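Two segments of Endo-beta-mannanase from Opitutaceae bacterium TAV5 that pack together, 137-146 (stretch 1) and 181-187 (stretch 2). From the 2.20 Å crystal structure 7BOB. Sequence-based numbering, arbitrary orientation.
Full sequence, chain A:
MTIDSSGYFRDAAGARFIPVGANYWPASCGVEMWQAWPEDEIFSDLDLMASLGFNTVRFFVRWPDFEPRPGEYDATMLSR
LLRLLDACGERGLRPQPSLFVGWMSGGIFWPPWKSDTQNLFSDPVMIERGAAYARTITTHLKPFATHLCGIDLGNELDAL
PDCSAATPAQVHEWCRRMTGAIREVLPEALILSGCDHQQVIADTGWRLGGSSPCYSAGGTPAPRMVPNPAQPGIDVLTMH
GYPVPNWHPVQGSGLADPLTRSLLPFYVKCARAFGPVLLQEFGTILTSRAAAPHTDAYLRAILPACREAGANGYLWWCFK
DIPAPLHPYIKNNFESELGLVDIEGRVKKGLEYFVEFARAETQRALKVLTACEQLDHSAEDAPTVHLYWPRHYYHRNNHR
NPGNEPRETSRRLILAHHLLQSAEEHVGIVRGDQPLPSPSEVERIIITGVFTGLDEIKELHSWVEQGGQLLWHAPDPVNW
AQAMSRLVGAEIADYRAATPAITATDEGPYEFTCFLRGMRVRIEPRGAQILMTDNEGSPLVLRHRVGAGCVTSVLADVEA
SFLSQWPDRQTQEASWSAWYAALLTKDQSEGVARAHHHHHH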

# COMPACT_ATOMS: atom_id res chain seq x y z
N ILE A 137 -15.15 25.95 28.07
CA ILE A 137 -13.86 26.62 28.25
C ILE A 137 -13.98 28.09 27.86
O ILE A 137 -13.55 28.97 28.61
N THR A 138 -14.61 28.36 26.71
CA THR A 138 -14.80 29.75 26.29
C THR A 138 -15.51 30.56 27.37
O THR A 138 -15.15 31.72 27.62
N THR A 139 -16.50 29.97 28.03
CA THR A 139 -17.14 30.63 29.16
C THR A 139 -16.11 31.08 30.19
O THR A 139 -16.14 32.23 30.65
N HIS A 140 -15.15 30.23 30.51
CA HIS A 140 -14.14 30.59 31.50
C HIS A 140 -13.07 31.52 30.97
O HIS A 140 -12.31 32.07 31.78
N LEU A 141 -12.97 31.70 29.66
CA LEU A 141 -12.08 32.70 29.09
C LEU A 141 -12.73 34.06 28.95
O LEU A 141 -12.01 35.06 28.81
N LYS A 142 -14.06 34.10 28.91
CA LYS A 142 -14.77 35.36 28.68
C LYS A 142 -14.31 36.50 29.59
O LYS A 142 -14.13 37.61 29.08
N PRO A 143 -14.06 36.29 30.89
CA PRO A 143 -13.54 37.40 31.72
C PRO A 143 -12.18 37.91 31.27
O PRO A 143 -11.72 38.92 31.81
N PHE A 144 -11.53 37.26 30.30
CA PHE A 144 -10.26 37.77 29.81
C PHE A 144 -10.29 38.09 28.32
O PHE A 144 -9.24 38.33 27.72
N ALA A 145 -11.50 38.18 27.74
CA ALA A 145 -11.67 38.19 26.28
C ALA A 145 -10.81 39.23 25.58
O ALA A 145 -10.32 38.99 24.47
N THR A 146 -10.60 40.39 26.20
CA THR A 146 -9.82 41.43 25.54
C THR A 146 -8.33 41.29 25.78
O THR A 146 -7.56 42.06 25.22
N ALA A 181 -19.57 26.91 18.40
CA ALA A 181 -19.73 26.80 19.84
C ALA A 181 -18.94 27.87 20.57
O ALA A 181 -19.41 28.44 21.57
N ILE A 182 -17.72 28.14 20.11
CA ILE A 182 -16.92 29.18 20.74
C ILE A 182 -17.61 30.53 20.58
O ILE A 182 -17.61 31.36 21.50
N ARG A 183 -18.25 30.74 19.44
CA ARG A 183 -18.89 32.02 19.15
C ARG A 183 -20.26 32.15 19.81
O ARG A 183 -20.83 33.25 19.78
N GLU A 184 -20.80 31.08 20.39
CA GLU A 184 -21.98 31.22 21.24
C GLU A 184 -21.66 31.96 22.53
O GLU A 184 -22.57 32.43 23.21
N VAL A 185 -20.38 32.06 22.87
CA VAL A 185 -19.93 32.76 24.07
C VAL A 185 -19.17 34.03 23.72
O VAL A 185 -19.38 35.07 24.34
N LEU A 186 -18.27 33.98 22.73
CA LEU A 186 -17.46 35.13 22.34
C LEU A 186 -17.59 35.31 20.84
O LEU A 186 -16.68 34.94 20.07
N PRO A 187 -18.71 35.87 20.37
CA PRO A 187 -18.95 35.92 18.91
C PRO A 187 -17.87 36.62 18.12
O PRO A 187 -17.73 36.34 16.92

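The two stretches pack mainly through side chains, with no hydrogen bond between them. Thr-138, Leu-186 and Val-185 cover the most surface.

Thr-138 is buried and points toward stretch 2 with chi1 in m. Its methyl does the packing against two residues: CG2 lies 3.6 Å from CB of Val-185 and 3.7 Å from CD1 of Leu-186. Its OG1 approaches CG1 of Ile-182 at 3.4 Å, a contact with carbon. That hydroxyl is hydrogen-bonded elsewhere in the structure, so it needs no polar partner here.

Leu-186 points toward stretch 1 as an m,t rotamer. With CD1 against Thr-138, its CD2 sits 3.6 Å from CG of Lys-142 and 3.8 Å from CB of Ala-145. The side chain thus spans residues from the helix to the segment that follows it.

Val-185 also points toward stretch 1, with chi1 in t. Its CG2 lies 3.7 Å from OG1 of Thr-139, although the CA-to-CB bond of Thr-139 points away. Its CG1 is 4.1 Å from CD of Lys-142.

Lys-142 is extended, with all four chi angles in t. Its aliphatic chain, rather than its charge, makes the contact. CE of Lys-142 also lies 4.1 Å from the backbone O of Val-185. Within stretch 2, Arg-183 NH1 donates a hydrogen bond to Pro-187 O at 3.2 Å; the Arg-183 side chain takes no part in the packing.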

# COMPACT_ATOMS: atom_id res chain seq x y z
CB ILE A 137 -12.75 25.92 27.46
CG1 ILE A 137 -12.66 24.44 27.84
CG2 ILE A 137 -11.43 26.62 27.71
CD1 ILE A 137 -12.39 24.20 29.33
CB THR A 138 -15.57 29.81 24.98
OG1 THR A 138 -14.96 28.94 24.01
CG2 THR A 138 -15.57 31.22 24.41
CB THR A 139 -18.18 29.70 29.80
OG1 THR A 139 -19.38 29.74 29.03
CG2 THR A 139 -18.50 30.15 31.21
CB HIS A 140 -13.50 29.34 32.07
CG HIS A 140 -14.38 28.61 33.02
ND1 HIS A 140 -14.27 28.74 34.39
CD2 HIS A 140 -15.44 27.80 32.80
CE1 HIS A 140 -15.20 28.00 34.97
NE2 HIS A 140 -15.92 27.42 34.03
CB LEU A 141 -11.59 32.26 27.69
CG LEU A 141 -10.94 30.89 27.55
CD1 LEU A 141 -10.78 30.57 26.07
CD2 LEU A 141 -9.59 30.89 28.23
CB LYS A 142 -16.29 35.15 28.80
CG LYS A 142 -17.09 36.36 28.35
CD LYS A 142 -18.59 36.08 28.29
CE LYS A 142 -19.36 37.29 27.76
NZ LYS A 142 -20.80 37.23 28.08
CB PRO A 143 -13.46 36.79 33.12
CG PRO A 143 -14.54 35.76 33.14
CD PRO A 143 -14.50 35.16 31.73
CB PHE A 144 -9.14 36.78 30.12
CG PHE A 144 -9.00 36.48 31.58
CD1 PHE A 144 -8.12 37.21 32.37
CD2 PHE A 144 -9.77 35.49 32.17
CE1 PHE A 144 -7.99 36.95 33.71
CE2 PHE A 144 -9.65 35.22 33.52
CZ PHE A 144 -8.76 35.95 34.29
CB ALA A 145 -13.14 38.42 25.94
CB THR A 146 -10.26 42.82 26.02
OG1 THR A 146 -9.99 42.92 27.43
CG2 THR A 146 -11.75 43.04 25.79
CB ALA A 181 -19.29 25.41 20.32
CB ILE A 182 -15.50 29.18 20.13
CG1 ILE A 182 -14.67 28.05 20.76
CG2 ILE A 182 -14.82 30.53 20.31
CD1 ILE A 182 -13.57 27.53 19.82
CB ARG A 183 -19.00 32.22 17.63
CG ARG A 183 -17.64 32.41 16.95
CD ARG A 183 -17.75 33.03 15.55
NE ARG A 183 -16.52 32.85 14.79
CZ ARG A 183 -15.40 33.54 14.98
NH1 ARG A 183 -15.33 34.51 15.90
NH2 ARG A 183 -14.34 33.28 14.24
CB GLU A 184 -22.58 29.85 21.56
CG GLU A 184 -23.42 29.27 20.45
CD GLU A 184 -23.88 27.85 20.78
OE1 GLU A 184 -23.99 27.54 21.98
OE2 GLU A 184 -24.11 27.05 19.83
CB VAL A 185 -19.09 31.83 24.95
CG1 VAL A 185 -18.44 32.59 26.11
CG2 VAL A 185 -19.94 30.67 25.45
CB LEU A 186 -16.00 34.96 22.77
CG LEU A 186 -15.69 34.93 24.25
CD1 LEU A 186 -14.21 34.63 24.47
CD2 LEU A 186 -16.07 36.27 24.88
CB PRO A 187 -20.30 36.66 18.81
CG PRO A 187 -20.47 37.34 20.16
CD PRO A 187 -19.83 36.42 21.14